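Local coordinates for cellulose 1,4-beta-cellobiosidase (Thermobifida fusca, PDB 4JJJ), which probably hydrolyses cellulose to cellobiose as a cellobiohydrolase, this chain being its glycoside hydrolase family 48 catalytic domain, at residues L7-K12 with I539-P544; G459-Q464 with L533-S538; Q497-T502 with W621-I626. The protein carries 1 engineered substitution. One frame throughout, in Å; residues are numbered along the deposited sequence. Where two conformers were deposited one is given.

Interaction 1 of 3, residues L7-K12 with I539-P544; sequences LEQYEK and IGIATP. With ZN (zinc ion), chain P.
K12 and Q9, one turn apart on helix 2-14, reach the backbone of I539-I541 with side chains of contrasting shape. In K12, CG stands anti to the carbonyl carbon (chi1 -72°), beside the backbone N, and the chain beyond is fully extended. Its methylenes run past the loop: CB touches I539 O at 3.6 Å and CD touches G540 N at 3.6 Å. The ammonium NZ then gives a weak hydrogen bond to G540 O (3.3 Å), its stronger partner being D537 O, so two carbonyls of the same loop hold the lysine end.

Q9 instead bends at chi2 (68°). Its OE1 rests against G540 CA at 3.5 Å and comes within 4.1 Å of I541 CD1, while its NE2 donates to Q623 OE1 on helix 620-637. Aliphatic carbons of K12 and G540 thus meet polar atoms in this buried contact.

E11, near the end of helix 2-14, binds a zinc ion through OE2 at 1.9 Å, and D15 OD2, just past the helix, is the other protein ligand. Such an i, i+4 carboxylate pair is a common metal-binding arrangement at a helix end, here in the N-terminal helix of an (alpha/alpha)6 domain.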
loop_
_atom_site.group_PDB
_atom_site.type_symbol
_atom_site.label_atom_id
_atom_site.label_comp_id
_atom_site.label_asym_id
_atom_site.label_seq_id
_atom_site.Cartn_x
_atom_site.Cartn_y
_atom_site.Cartn_z
ATOM N N LEU A 7 7.358 -22.916 10.747
ATOM C CA LEU A 7 7.999 -22.518 12.005
ATOM C C LEU A 7 9.485 -22.174 11.714
ATOM O O LEU A 7 9.989 -21.295 12.370
ATOM C CB LEU A 7 7.842 -23.641 13.057
ATOM C CG LEU A 7 6.502 -23.737 13.714
ATOM C CD1 LEU A 7 6.390 -25.169 14.353
ATOM C CD2 LEU A 7 6.243 -22.494 14.652
ATOM N N GLU A 8 10.112 -22.842 10.792
ATOM C CA GLU A 8 11.524 -22.567 10.452
ATOM C C GLU A 8 11.668 -21.139 9.913
ATOM O O GLU A 8 12.564 -20.399 10.301
ATOM C CB GLU A 8 12.054 -23.582 9.482
ATOM C CG GLU A 8 13.392 -23.232 8.923
ATOM C CD GLU A 8 13.894 -24.264 8.012
ATOM O OE1 GLU A 8 13.203 -24.679 6.996
ATOM O OE2 GLU A 8 15.151 -24.555 8.304
ATOM N N GLN A 9 10.822 -20.824 8.942
ATOM C CA GLN A 9 10.823 -19.476 8.357
ATOM C C GLN A 9 10.478 -18.414 9.391
ATOM O O GLN A 9 11.133 -17.356 9.464
ATOM C CB GLN A 9 9.827 -19.502 7.169
ATOM C CG GLN A 9 9.688 -18.187 6.408
ATOM C CD GLN A 9 10.890 -17.749 5.614
ATOM O OE1 GLN A 9 11.976 -18.375 5.596
ATOM N NE2 GLN A 9 10.716 -16.626 4.914
ATOM N N TYR A 10 9.411 -18.624 10.213
ATOM C CA TYR A 10 9.046 -17.774 11.302
ATOM C C TYR A 10 10.271 -17.492 12.171
ATOM O O TYR A 10 10.559 -16.360 12.551
ATOM C CB TYR A 10 7.904 -18.407 12.077
ATOM C CG TYR A 10 7.474 -17.641 13.288
ATOM C CD1 TYR A 10 8.121 -17.846 14.500
ATOM C CD2 TYR A 10 6.495 -16.643 13.243
ATOM C CE1 TYR A 10 7.786 -17.112 15.623
ATOM C CE2 TYR A 10 6.173 -15.911 14.323
ATOM C CZ TYR A 10 6.778 -16.100 15.566
ATOM O OH TYR A 10 6.399 -15.372 16.676
ATOM N N GLU A 11 10.972 -18.569 12.593
ATOM C CA GLU A 11 12.140 -18.420 13.455
ATOM C C GLU A 11 13.221 -17.579 12.863
ATOM O O GLU A 11 13.792 -16.742 13.528
ATOM C CB GLU A 11 12.647 -19.824 13.894
ATOM C CG GLU A 11 13.615 -19.792 15.089
ATOM C CD GLU A 11 15.028 -19.337 14.741
ATOM O OE1 GLU A 11 15.508 -19.414 13.588
ATOM O OE2 GLU A 11 15.682 -18.879 15.709
ATOM N N LYS A 12 13.470 -17.740 11.597
ATOM C CA LYS A 12 14.428 -16.860 10.894
ATOM C C LYS A 12 14.067 -15.365 10.929
ATOM O O LYS A 12 14.842 -14.518 11.176
ATOM C CB LYS A 12 14.598 -17.325 9.444
ATOM C CG LYS A 12 15.381 -18.626 9.219
ATOM C CD LYS A 12 15.272 -19.136 7.790
ATOM C CE LYS A 12 15.944 -20.438 7.474
ATOM N NZ LYS A 12 15.817 -20.812 6.072
ATOM N N ILE A 539 18.812 -16.772 6.523
ATOM C CA ILE A 539 17.863 -15.833 7.110
ATOM C C ILE A 539 16.482 -15.820 6.482
ATOM O O ILE A 539 15.657 -15.023 6.898
ATOM C CB ILE A 539 18.435 -14.433 7.164
ATOM C CG1 ILE A 539 18.609 -13.824 5.803
ATOM C CG2 ILE A 539 19.765 -14.453 7.957
ATOM C CD1 ILE A 539 18.904 -12.329 5.847
ATOM N N GLY A 540 16.282 -16.644 5.436
ATOM C CA GLY A 540 14.954 -16.720 4.833
ATOM C C GLY A 540 14.948 -17.550 3.655
ATOM O O GLY A 540 15.558 -18.634 3.647
ATOM N N ILE A 541 14.283 -17.116 2.604
ATOM C CA ILE A 541 14.247 -17.740 1.267
ATOM C C ILE A 541 14.456 -16.592 0.260
ATOM O O ILE A 541 13.750 -15.600 0.345
ATOM C CB ILE A 541 12.909 -18.462 1.082
ATOM C CG1 ILE A 541 12.916 -19.797 1.769
ATOM C CG2 ILE A 541 12.533 -18.616 -0.344
ATOM C CD1 ILE A 541 11.544 -20.424 2.051
ATOM N N ALA A 542 15.355 -16.763 -0.703
ATOM C CA ALA A 542 15.700 -15.666 -1.600
ATOM C C ALA A 542 16.207 -16.180 -2.853
ATOM O O ALA A 542 16.736 -17.293 -2.932
ATOM C CB ALA A 542 16.712 -14.769 -0.954
ATOM N N THR A 543 16.024 -15.373 -3.894
ATOM C CA THR A 543 16.431 -15.690 -5.265
ATOM C C THR A 543 17.112 -14.462 -5.900
ATOM O O THR A 543 16.984 -13.363 -5.439
ATOM C CB THR A 543 15.178 -15.995 -6.153
ATOM O OG1 THR A 543 14.253 -14.891 -6.034
ATOM C CG2 THR A 543 14.520 -17.297 -5.678
ATOM N N PRO A 544 17.983 -14.699 -6.889
ATOM C CA PRO A 544 18.613 -13.542 -7.525
ATOM C C PRO A 544 17.737 -12.541 -8.224
ATOM O O PRO A 544 16.806 -12.882 -8.921
ATOM C CB PRO A 544 19.538 -14.212 -8.628
ATOM C CG PRO A 544 19.532 -15.687 -8.283
ATOM C CD PRO A 544 18.280 -15.972 -7.557
HETATM ZN ZN ZN P . 17.584 -18.591 15.765
#

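Interaction 2 of 3, residues G459-Q464 with L533-S538; sequences GGQNFQ and LAHRDS. With ZN (zinc ion), chain X.
H535 meets Q461 and F463 because its CG lies anti to the carbonyl carbon (chi1 -61°), and because Q461 folds back at chi2 (-67°), carrying CD toward the imidazole. Two type I beta turns, G460-F463 and L533-R536, face each other here, in loops joining helices and strands of the (alpha/alpha)6 catalytic domain, and the histidine at their junction is a zinc ligand.

The imidazole is held at its two nitrogens. NE2 donates a weak hydrogen bond to G460 O (3.4 Å), which lies at the ring edge, in plane; that oxygen also accepts from F463 N within its own turn. On the zinc side, ND1 coordinates the metal, which could polarise the ring and make the NE2 proton a better donor.

Q461 NE2 sits over one face of the imidazole, offset toward the rim, with the amide and ring planes 48° apart. The same NE2 makes a weak hydrogen bond to A534 O (3.4 Å), and the two atoms are also bridged by a water that accepts from Q461 NE2 at 2.8 Å and donates to A534 O at 3.1 Å. A534 CB packs against G459 O at 3.7 Å. F463 adds an aromatic neighbour, its CE2 touching H535 CD2 at 3.9 Å.

The second turn is braced from within, R536 NE donating in plane to a lone pair of L533 O, while R536 NH1 forms a salt bridge with E8 of the N-terminal helix. The zinc ion itself takes H535 ND1 at 2.1 Å and three waters, the nearer two at 1.9 Å.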
loop_
_atom_site.group_PDB
_atom_site.type_symbol
_atom_site.label_atom_id
_atom_site.label_comp_id
_atom_site.label_asym_id
_atom_site.label_seq_id
_atom_site.Cartn_x
_atom_site.Cartn_y
_atom_site.Cartn_z
ATOM N N GLY A 459 13.101 -29.651 -9.650
ATOM C CA GLY A 459 12.905 -29.308 -8.220
ATOM C C GLY A 459 12.622 -27.855 -7.950
ATOM O O GLY A 459 12.721 -27.396 -6.786
ATOM N N GLY A 460 12.209 -27.156 -8.993
ATOM C CA GLY A 460 11.923 -25.700 -8.903
ATOM C C GLY A 460 13.092 -24.804 -8.922
ATOM O O GLY A 460 12.948 -23.604 -8.640
ATOM N N GLN A 461 14.281 -25.318 -9.258
ATOM C CA GLN A 461 15.429 -24.462 -9.283
ATOM C C GLN A 461 15.249 -23.231 -10.132
ATOM O O GLN A 461 15.699 -22.152 -9.751
ATOM C CB GLN A 461 16.725 -25.240 -9.660
ATOM C CG GLN A 461 17.287 -25.917 -8.420
ATOM C CD GLN A 461 17.778 -24.860 -7.403
ATOM O OE1 GLN A 461 18.228 -23.763 -7.789
ATOM N NE2 GLN A 461 17.601 -25.138 -6.095
ATOM N N ASN A 462 14.704 -23.418 -11.319
ATOM C CA ASN A 462 14.603 -22.312 -12.276
ATOM C C ASN A 462 13.122 -21.996 -12.520
ATOM O O ASN A 462 12.674 -21.740 -13.632
ATOM C CB ASN A 462 15.255 -22.761 -13.593
ATOM C CG ASN A 462 16.737 -23.061 -13.411
ATOM O OD1 ASN A 462 17.405 -22.377 -12.703
ATOM N ND2 ASN A 462 17.206 -24.065 -14.075
ATOM N N PHE A 463 12.308 -22.028 -11.437
ATOM C CA PHE A 463 10.906 -21.686 -11.624
ATOM C C PHE A 463 10.779 -20.234 -12.080
ATOM O O PHE A 463 11.696 -19.438 -11.866
ATOM C CB PHE A 463 10.177 -21.828 -10.251
ATOM C CG PHE A 463 10.352 -20.675 -9.290
ATOM C CD1 PHE A 463 9.455 -19.642 -9.234
ATOM C CD2 PHE A 463 11.501 -20.619 -8.467
ATOM C CE1 PHE A 463 9.642 -18.670 -8.355
ATOM C CE2 PHE A 463 11.660 -19.578 -7.546
ATOM C CZ PHE A 463 10.729 -18.602 -7.533
ATOM N N GLN A 464 9.609 -19.895 -12.603
ATOM C CA GLN A 464 9.370 -18.511 -13.030
ATOM C C GLN A 464 7.895 -18.171 -12.829
ATOM O O GLN A 464 7.020 -18.981 -13.140
ATOM C CB GLN A 464 9.675 -18.356 -14.551
ATOM C CG GLN A 464 11.124 -18.658 -14.984
ATOM C CD GLN A 464 11.905 -17.404 -14.856
ATOM O OE1 GLN A 464 11.874 -16.547 -15.755
ATOM N NE2 GLN A 464 12.379 -17.143 -13.694
ATOM N N LEU A 533 11.026 -23.739 -1.147
ATOM C CA LEU A 533 11.874 -24.500 -0.210
ATOM C C LEU A 533 13.274 -24.727 -0.757
ATOM O O LEU A 533 14.240 -24.767 0.005
ATOM C CB LEU A 533 11.148 -25.824 0.173
ATOM C CG LEU A 533 10.044 -25.721 1.210
ATOM C CD1 LEU A 533 9.450 -27.143 1.262
ATOM C CD2 LEU A 533 10.501 -25.233 2.598
ATOM N N ALA A 534 13.357 -24.775 -2.067
ATOM C CA ALA A 534 14.619 -24.990 -2.763
ATOM C C ALA A 534 15.541 -23.832 -2.714
ATOM O O ALA A 534 16.734 -23.990 -3.065
ATOM C CB ALA A 534 14.357 -25.398 -4.202
ATOM N N HIS A 535 15.029 -22.653 -2.343
ATOM C CA HIS A 535 15.812 -21.407 -2.261
ATOM C C HIS A 535 15.979 -20.864 -0.802
ATOM O O HIS A 535 16.227 -19.683 -0.578
ATOM C CB HIS A 535 15.241 -20.377 -3.227
ATOM C CG HIS A 535 15.303 -20.842 -4.646
ATOM N ND1 HIS A 535 16.413 -20.683 -5.446
ATOM C CD2 HIS A 535 14.376 -21.445 -5.424
ATOM C CE1 HIS A 535 16.173 -21.203 -6.625
ATOM N NE2 HIS A 535 14.929 -21.631 -6.653
ATOM N N ARG A 536 15.974 -21.760 0.188
ATOM C CA ARG A 536 16.263 -21.388 1.577
ATOM C C ARG A 536 17.717 -20.921 1.752
ATOM O O ARG A 536 18.623 -21.490 1.125
ATOM C CB ARG A 536 15.985 -22.582 2.508
ATOM C CG ARG A 536 14.506 -22.766 2.765
ATOM C CD ARG A 536 14.224 -23.933 3.667
ATOM N NE ARG A 536 14.274 -25.065 2.879
ATOM C CZ ARG A 536 14.063 -26.312 3.341
ATOM N NH1 ARG A 536 13.842 -26.509 4.627
ATOM N NH2 ARG A 536 14.118 -27.319 2.493
ATOM N N ASP A 537 17.928 -19.881 2.527
ATOM C CA ASP A 537 19.217 -19.450 3.002
ATOM C C ASP A 537 19.163 -19.221 4.512
ATOM O O ASP A 537 18.176 -19.618 5.194
ATOM C CB ASP A 537 19.656 -18.266 2.170
ATOM C CG ASP A 537 18.832 -17.010 2.443
ATOM O OD1 ASP A 537 18.262 -16.831 3.542
ATOM O OD2 ASP A 537 18.905 -16.127 1.550
ATOM N N SER A 538 20.233 -18.719 5.083
ATOM C CA SER A 538 20.319 -18.708 6.540
ATOM C C SER A 538 19.242 -17.825 7.199
ATOM O O SER A 538 18.773 -18.125 8.261
ATOM C CB SER A 538 21.736 -18.285 6.977
ATOM O OG SER A 538 22.086 -16.951 6.510
HETATM ZN ZN ZN X . 18.374 -20.121 -5.149
HETATM O O HOH W 1 19.334 -23.414 -4.712
HETATM O O HOH W 2 18.994 -20.315 -7.190
HETATM O O HOH W 3 19.168 -21.119 -3.694
HETATM O O HOH W 4 18.515 -18.229 -4.793
#

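Interaction 3 of 3, residues Q497-T502 with W621-I626; sequences QDVGVT and WAQVEI. With BGC (beta-D-glucopyranose), chain B; GLC (alpha-D-glucopyranose), chain C; BGC (beta-D-glucopyranose), chain D.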
loop_
_atom_site.group_PDB
_atom_site.type_symbol
_atom_site.label_atom_id
_atom_site.label_comp_id
_atom_site.label_asym_id
_atom_site.label_seq_id
_atom_site.Cartn_x
_atom_site.Cartn_y
_atom_site.Cartn_z
ATOM N N GLN A 497 11.723 -14.582 -10.357
ATOM C CA GLN A 497 11.661 -15.488 -9.226
ATOM C C GLN A 497 11.281 -14.756 -7.879
ATOM O O GLN A 497 11.720 -15.115 -6.795
ATOM C CB GLN A 497 13.015 -16.202 -9.070
ATOM C CG GLN A 497 13.309 -17.129 -10.250
ATOM C CD GLN A 497 14.438 -18.058 -9.926
ATOM O OE1 GLN A 497 15.472 -17.625 -9.422
ATOM N NE2 GLN A 497 14.281 -19.328 -10.243
ATOM N N ASP A 498 10.506 -13.702 -8.016
ATOM C CA ASP A 498 10.150 -12.880 -6.856
ATOM C C ASP A 498 9.431 -13.783 -5.856
ATOM O O ASP A 498 8.377 -14.256 -6.136
ATOM C CB ASP A 498 9.313 -11.717 -7.329
ATOM C CG ASP A 498 8.918 -10.806 -6.272
ATOM O OD1 ASP A 498 8.515 -11.252 -5.178
ATOM O OD2 ASP A 498 8.868 -9.551 -6.520
ATOM N N VAL A 499 10.030 -13.887 -4.689
ATOM C CA VAL A 499 9.558 -14.934 -3.746
ATOM C C VAL A 499 8.235 -14.493 -3.090
ATOM O O VAL A 499 7.459 -15.351 -2.670
ATOM C CB VAL A 499 10.604 -15.368 -2.724
ATOM C CG1 VAL A 499 11.819 -15.956 -3.480
ATOM C CG2 VAL A 499 11.019 -14.215 -1.809
ATOM N N GLY A 500 8.053 -13.184 -2.942
ATOM C CA GLY A 500 6.832 -12.626 -2.343
ATOM C C GLY A 500 5.652 -12.903 -3.272
ATOM O O GLY A 500 4.563 -13.377 -2.866
ATOM N N VAL A 501 5.845 -12.578 -4.541
ATOM C CA VAL A 501 4.824 -12.779 -5.557
ATOM C C VAL A 501 4.530 -14.287 -5.657
ATOM O O VAL A 501 3.407 -14.694 -5.768
ATOM C CB VAL A 501 5.308 -12.233 -6.927
ATOM C CG1 VAL A 501 4.370 -12.724 -8.043
ATOM C CG2 VAL A 501 5.409 -10.750 -6.857
ATOM N N THR A 502 5.572 -15.076 -5.627
ATOM C CA THR A 502 5.462 -16.527 -5.680
ATOM C C THR A 502 4.559 -17.037 -4.567
ATOM O O THR A 502 3.676 -17.836 -4.794
ATOM C CB THR A 502 6.837 -17.211 -5.717
ATOM O OG1 THR A 502 7.537 -16.758 -6.898
ATOM C CG2 THR A 502 6.708 -18.737 -5.733
ATOM N N TRP A 621 7.881 -8.201 4.004
ATOM C CA TRP A 621 6.565 -8.620 3.556
ATOM C C TRP A 621 6.713 -9.912 2.793
ATOM O O TRP A 621 5.878 -10.770 2.908
ATOM C CB TRP A 621 5.880 -7.547 2.785
ATOM C CG TRP A 621 6.289 -7.276 1.332
ATOM C CD1 TRP A 621 7.037 -6.262 0.879
ATOM C CD2 TRP A 621 5.957 -8.059 0.132
ATOM N NE1 TRP A 621 7.164 -6.312 -0.464
ATOM C CE2 TRP A 621 6.480 -7.384 -0.962
ATOM C CE3 TRP A 621 5.157 -9.190 -0.096
ATOM C CZ2 TRP A 621 6.301 -7.800 -2.253
ATOM C CZ3 TRP A 621 4.964 -9.604 -1.355
ATOM C CH2 TRP A 621 5.546 -8.917 -2.457
ATOM N N ALA A 622 7.724 -10.072 1.982
ATOM C CA ALA A 622 7.879 -11.247 1.127
ATOM C C ALA A 622 8.185 -12.468 2.001
ATOM O O ALA A 622 7.749 -13.584 1.734
ATOM C CB ALA A 622 8.968 -11.027 0.077
ATOM N N GLN A 623 9.093 -12.273 2.982
ATOM C CA GLN A 623 9.451 -13.380 3.857
ATOM C C GLN A 623 8.255 -13.831 4.662
ATOM O O GLN A 623 8.077 -15.033 4.893
ATOM C CB GLN A 623 10.643 -13.003 4.744
ATOM C CG GLN A 623 11.917 -12.620 3.945
ATOM C CD GLN A 623 12.354 -13.763 3.025
ATOM O OE1 GLN A 623 12.546 -14.908 3.479
ATOM N NE2 GLN A 623 12.500 -13.506 1.760
ATOM N N VAL A 624 7.420 -12.896 5.120
ATOM C CA VAL A 624 6.148 -13.261 5.793
ATOM C C VAL A 624 5.234 -13.946 4.810
ATOM O O VAL A 624 4.636 -14.978 5.083
ATOM C CB VAL A 624 5.514 -12.024 6.444
ATOM C CG1 VAL A 624 4.146 -12.390 6.937
ATOM C CG2 VAL A 624 6.365 -11.445 7.559
ATOM N N GLU A 625 5.130 -13.444 3.577
ATOM C CA GLU A 625 4.249 -14.018 2.563
ATOM C C GLU A 625 4.556 -15.488 2.429
ATOM O O GLU A 625 3.703 -16.370 2.461
ATOM C CB GLU A 625 4.408 -13.263 1.215
ATOM C CG GLU A 625 3.266 -13.514 0.300
ATOM C CD GLU A 625 2.203 -12.443 0.389
ATOM O OE1 GLU A 625 1.111 -12.714 0.862
ATOM O OE2 GLU A 625 2.432 -11.258 0.037
ATOM N N ILE A 626 5.865 -15.798 2.365
ATOM C CA ILE A 626 6.314 -17.180 2.292
ATOM C C ILE A 626 5.850 -18.015 3.534
ATOM O O ILE A 626 5.359 -19.140 3.384
ATOM C CB ILE A 626 7.855 -17.289 2.084
ATOM C CG1 ILE A 626 8.275 -16.643 0.766
ATOM C CG2 ILE A 626 8.278 -18.721 2.141
ATOM C CD1 ILE A 626 9.798 -16.373 0.758
HETATM C C2 BGC B . 8.370 -4.606 -8.471
HETATM C C3 BGC B . 8.151 -3.728 -7.245
HETATM C C4 BGC B . 8.166 -4.578 -5.957
HETATM C C5 BGC B . 9.317 -5.597 -5.853
HETATM C C6 BGC B . 9.111 -6.637 -4.749
HETATM C C1 BGC B . 9.551 -5.527 -8.279
HETATM O O1 BGC B . 9.620 -6.371 -9.475
HETATM O O2 BGC B . 8.569 -3.656 -9.570
HETATM O O3 BGC B . 6.917 -3.011 -7.344
HETATM O O4 BGC B . 8.227 -3.766 -4.783
HETATM O O5 BGC B . 9.435 -6.325 -7.075
HETATM O O6 BGC B . 8.008 -7.475 -4.983
HETATM C C1 GLC C . 9.955 -5.584 -8.064
HETATM C C2 GLC C . 8.877 -4.623 -8.364
HETATM C C3 GLC C . 8.590 -3.725 -7.132
HETATM C C4 GLC C . 8.266 -4.582 -5.903
HETATM C C5 GLC C . 9.408 -5.593 -5.763
HETATM C C6 GLC C . 9.243 -6.612 -4.674
HETATM O O1 GLC C . 11.020 -4.757 -7.809
HETATM O O2 GLC C . 9.362 -3.678 -9.416
HETATM O O3 GLC C . 7.579 -2.770 -7.410
HETATM O O4 GLC C . 8.270 -3.754 -4.721
HETATM O O5 GLC C . 9.537 -6.361 -6.962
HETATM O O6 GLC C . 8.139 -7.394 -4.967
HETATM C C2 BGC D . 7.328 -3.138 -2.693
HETATM C C3 BGC D . 6.059 -2.971 -1.860
HETATM C C4 BGC D . 4.969 -2.221 -2.680
HETATM C C5 BGC D . 4.801 -2.810 -4.103
HETATM C C6 BGC D . 3.872 -1.950 -4.928
HETATM C C1 BGC D . 7.038 -3.763 -4.045
HETATM O O2 BGC D . 8.239 -3.989 -2.012
HETATM O O3 BGC D . 6.426 -2.260 -0.652
HETATM O O4 BGC D . 3.730 -2.283 -1.944
HETATM O O5 BGC D . 6.098 -2.895 -4.707
HETATM O O6 BGC D . 4.350 -0.621 -5.010
#
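G500 and A622 bring the start of helix 499-516 against helix 620-637 with their CA atoms 3.9 Å apart, and A622 CB rests on G500 CA at 3.6 Å. The W621 indole, whose CG sits between the backbone N and the carbonyl carbon (chi1 77°), reaches the same glycine with CZ3, so that the CA of G500 is met by both side chains.

The apolar component comes from V499, whose CG2 meets I626 CD1 at 3.6 Å and lies further from A622 CB. E625 passes its CG by G500 O, while its carboxylate is taken by Y55, W420 and K507.

Polar contacts serve the helix end and the sugars. D498 is the N-cap: OD1 accepts from V501 N at 3.0 Å, nearly straight, and weakly from G500 N. Its OD2 lies 2.7 Å from O6 of the beta-glucose, and nearly as close to O6 of the alpha anomer modelled at the same place. W621 NE1 donates to O2 of the next glucose at 3.0 Å, in the plane of the indole, at its edge.

The same carboxylate thus caps the helix through OD1 and approaches the glycan through OD2, and the close helix contact probably fixes D498 and W621 in place within the glycan pocket, with W621 against E51, the predicted proton donor.

Overall arrangement
The three contacts cluster on one side of the domain, their centres 10 to 12 Å apart, all within the family 48 catalytic region. Along the chain the first segments come in the order 7-12, 459-464, 497-502 and the second in the order 533-538, 539-544, 621-626; interaction 2 falls wholly between the segments of interaction 1, whereas interaction 3 alternates with both. Residues 533-544 run continuously through interactions 1 and 2. Q497 of interaction 3 hydrogen-bonds to F463 and Q461 of interaction 2 and T543 of interaction 1, and Q623 to I541 and Q9. The cluster thus runs from zinc-binding surface to glycan pocket, tying N-terminal helix 2-14 to helices 499-516 and 620-637.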